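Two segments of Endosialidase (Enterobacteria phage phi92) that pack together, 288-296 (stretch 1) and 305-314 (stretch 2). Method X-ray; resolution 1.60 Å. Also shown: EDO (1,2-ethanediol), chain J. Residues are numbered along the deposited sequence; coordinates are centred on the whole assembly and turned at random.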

# COMPACT_ATOMS: atom_id res chain seq x y z
N CYS A 288 -36.00 -6.22 27.94
CA CYS A 288 -35.29 -5.38 26.94
C CYS A 288 -33.76 -5.48 27.06
O CYS A 288 -33.20 -5.36 28.16
N VAL A 289 -33.09 -5.71 25.94
CA VAL A 289 -31.62 -5.55 25.90
C VAL A 289 -31.28 -4.50 24.86
O VAL A 289 -31.70 -4.59 23.70
N THR A 290 -30.55 -3.50 25.29
CA THR A 290 -30.12 -2.44 24.37
C THR A 290 -28.84 -2.92 23.68
O THR A 290 -28.72 -2.86 22.46
N GLU A 291 -27.89 -3.37 24.49
CA GLU A 291 -26.60 -3.87 23.97
C GLU A 291 -26.08 -4.96 24.84
O GLU A 291 -26.21 -4.89 26.06
N THR A 292 -25.48 -5.97 24.21
CA THR A 292 -24.55 -6.88 24.89
C THR A 292 -23.13 -6.34 24.66
O THR A 292 -22.81 -5.81 23.57
N HIS A 293 -22.29 -6.48 25.68
CA HIS A 293 -21.05 -5.69 25.72
C HIS A 293 -20.11 -6.28 26.74
O HIS A 293 -20.51 -6.48 27.90
N SER A 294 -18.88 -6.60 26.31
CA SER A 294 -17.84 -7.15 27.20
C SER A 294 -18.04 -8.66 27.43
O SER A 294 -19.16 -9.20 27.28
N PHE A 295 -16.95 -9.31 27.80
CA PHE A 295 -16.92 -10.77 27.89
C PHE A 295 -15.86 -11.12 28.90
O PHE A 295 -14.75 -10.57 28.86
N THR A 296 -16.13 -12.07 29.79
CA THR A 296 -15.03 -12.57 30.61
C THR A 296 -15.27 -14.03 31.02
O THR A 296 -16.40 -14.47 31.26
N PHE A 305 -18.85 -18.46 31.54
CA PHE A 305 -18.45 -17.08 31.22
C PHE A 305 -19.61 -16.12 31.38
O PHE A 305 -20.75 -16.52 31.58
N ALA A 306 -19.30 -14.83 31.34
CA ALA A 306 -20.33 -13.82 31.51
C ALA A 306 -20.21 -12.80 30.36
O ALA A 306 -19.10 -12.52 29.88
N VAL A 307 -21.35 -12.26 29.95
CA VAL A 307 -21.40 -11.21 28.91
C VAL A 307 -22.10 -10.01 29.55
O VAL A 307 -23.09 -10.20 30.26
N GLY A 308 -21.58 -8.80 29.35
CA GLY A 308 -22.26 -7.65 29.95
C GLY A 308 -23.49 -7.27 29.14
O GLY A 308 -23.59 -7.55 27.93
N TYR A 309 -24.44 -6.60 29.78
CA TYR A 309 -25.58 -6.07 29.01
C TYR A 309 -26.25 -4.93 29.76
O TYR A 309 -26.05 -4.75 30.98
N HIS A 310 -27.01 -4.15 29.03
CA HIS A 310 -27.91 -3.20 29.71
C HIS A 310 -29.15 -2.96 28.88
O HIS A 310 -29.19 -3.22 27.65
N ASN A 311 -30.17 -2.47 29.58
CA ASN A 311 -31.35 -1.90 28.96
C ASN A 311 -31.27 -0.41 29.25
O ASN A 311 -31.34 -0.00 30.42
N GLY A 312 -31.10 0.40 28.20
CA GLY A 312 -31.13 1.85 28.34
C GLY A 312 -32.28 2.49 27.58
O GLY A 312 -32.30 3.71 27.38
N ASP A 313 -33.25 1.67 27.16
CA ASP A 313 -34.35 2.10 26.29
C ASP A 313 -35.65 2.30 27.07
O ASP A 313 -36.43 3.21 26.76
N ILE A 314 -35.87 1.45 28.06
CA ILE A 314 -37.13 1.48 28.83
C ILE A 314 -36.83 1.74 30.31
O ILE A 314 -36.04 1.03 30.90

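The two stretches pair as antiparallel strands, and the side chains sort by sheet face: Thr292, Phe295, Val307 and Tyr309 lie on one, Glu291, His293, Thr296, Ala306 and His310 on the other.

Apolar packing dominates the first face. Phe295 (t) brings CE2 to 3.5 Å from CD1 of Phe305 (p), over one face of the Phe305 ring; the two planes meet obliquely at 48°. The same Phe295 ring sends CD2 to 4.1 Å from CG2 of Val307 (t). Val307 also reaches Thr292 (p), CG1 to CB 3.8 Å, and Val289 (t) sets CG2 4.1 Å from CD2 of Tyr309 (p). Beyond the strand pairing, Cys288 (t) points toward stretch 2, its SG 4.0 Å from CG1 of Ile314.

On the other face, Gly308 fits where a CB could not: an ideal one would fall 2.3 Å from His293 O. Ala306 offers only its CB, 4.4 Å from CG2 of Thr296 (t).

His310 (p) is an aromatic hub among polar neighbours. CB of Thr290 sits over its ring face, 4.1 Å from the centroid, while Glu291 (m) places OE1 at the ring edge, 3.5 Å from CE1. A water ties the imidazole to the strand, donating to Glu291 O at 3.0 Å and bonding His310 ND1 at 2.8 Å.

The densest polar cluster surrounds Thr290 (m). Its OG1 donates to Asp313 OD2 at 2.6 Å and accepts from Gly312 N at 2.7 Å, so one hydroxyl serves both roles and fastens the turn. Asn311 (t) braces that turn from within: its OD1 accepts from Asp313 N at 2.9 Å and Ile314 N at 3.0 Å, and its ND2 donates to Ile314 O at 2.9 Å. At the far end, Thr296 OG1 hydrogen-bonds O2 of 1,2-ethanediol at 2.7 Å, probably a guest from the crystallisation liquor.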

# COMPACT_ATOMS: atom_id res chain seq x y z
CB CYS A 288 -35.73 -3.89 27.04
SG CYS A 288 -35.09 -2.85 25.68
CB VAL A 289 -30.91 -6.89 25.58
CG1 VAL A 289 -29.34 -6.70 25.44
CG2 VAL A 289 -31.20 -7.91 26.69
CB THR A 290 -29.87 -1.15 25.13
OG1 THR A 290 -31.10 -0.71 25.70
CG2 THR A 290 -29.39 -0.03 24.20
CB GLU A 291 -25.50 -2.76 23.93
CG GLU A 291 -25.72 -1.69 22.87
CD GLU A 291 -24.77 -0.51 23.00
OE1 GLU A 291 -24.23 -0.29 24.10
OE2 GLU A 291 -24.52 0.21 22.01
CB THR A 292 -24.66 -8.33 24.38
OG1 THR A 292 -24.45 -8.42 22.97
CG2 THR A 292 -26.09 -8.93 24.69
CB HIS A 293 -21.42 -4.23 26.09
CG HIS A 293 -20.24 -3.30 26.23
ND1 HIS A 293 -19.56 -3.15 27.43
CD2 HIS A 293 -19.66 -2.43 25.36
CE1 HIS A 293 -18.62 -2.22 27.28
NE2 HIS A 293 -18.67 -1.77 26.04
CB SER A 294 -17.75 -6.38 28.54
OG SER A 294 -16.48 -6.54 29.15
CB PHE A 295 -16.55 -11.36 26.51
CG PHE A 295 -16.43 -12.85 26.49
CD1 PHE A 295 -15.21 -13.45 26.74
CD2 PHE A 295 -17.54 -13.64 26.20
CE1 PHE A 295 -15.07 -14.87 26.69
CE2 PHE A 295 -17.44 -15.04 26.15
CZ PHE A 295 -16.20 -15.65 26.40
CB THR A 296 -14.80 -11.67 31.87
OG1 THR A 296 -13.60 -12.07 32.54
CG2 THR A 296 -15.97 -11.78 32.85
CB PHE A 305 -17.77 -16.99 29.83
CG PHE A 305 -18.64 -17.37 28.63
CD1 PHE A 305 -19.77 -16.63 28.27
CD2 PHE A 305 -18.21 -18.39 27.78
CE1 PHE A 305 -20.51 -16.97 27.11
CE2 PHE A 305 -18.93 -18.71 26.60
CZ PHE A 305 -20.08 -18.03 26.27
CB ALA A 306 -20.18 -13.11 32.85
CB VAL A 307 -22.26 -11.73 27.74
CG1 VAL A 307 -22.75 -10.60 26.82
CG2 VAL A 307 -21.51 -12.84 26.97
CB TYR A 309 -26.65 -7.16 28.73
CG TYR A 309 -27.63 -7.37 29.90
CD1 TYR A 309 -27.26 -8.15 31.00
CD2 TYR A 309 -28.88 -6.78 29.88
CE1 TYR A 309 -28.14 -8.37 32.06
CE2 TYR A 309 -29.77 -6.96 30.95
CZ TYR A 309 -29.38 -7.75 32.03
OH TYR A 309 -30.25 -7.94 33.10
CB HIS A 310 -27.16 -1.87 29.99
CG HIS A 310 -27.08 -0.94 28.81
ND1 HIS A 310 -26.17 -1.11 27.79
CD2 HIS A 310 -27.80 0.17 28.50
CE1 HIS A 310 -26.32 -0.13 26.90
NE2 HIS A 310 -27.31 0.65 27.30
CB ASN A 311 -32.62 -2.50 29.59
CG ASN A 311 -33.81 -1.54 29.53
OD1 ASN A 311 -33.96 -0.80 28.54
ND2 ASN A 311 -34.65 -1.54 30.58
CB ASP A 313 -34.62 1.07 25.18
CG ASP A 313 -33.62 1.17 24.02
OD1 ASP A 313 -33.73 2.13 23.23
OD2 ASP A 313 -32.73 0.29 23.89
CB ILE A 314 -37.85 0.11 28.75
CG1 ILE A 314 -37.89 -0.44 27.32
CG2 ILE A 314 -39.25 0.20 29.38
CD1 ILE A 314 -38.64 0.42 26.31
C1 EDO J . -9.17 -11.32 32.37
O1 EDO J . -8.68 -11.42 31.03
C2 EDO J . -10.44 -12.15 32.55
O2 EDO J . -11.17 -12.27 31.31
O HOH W 1 -24.22 -3.16 27.45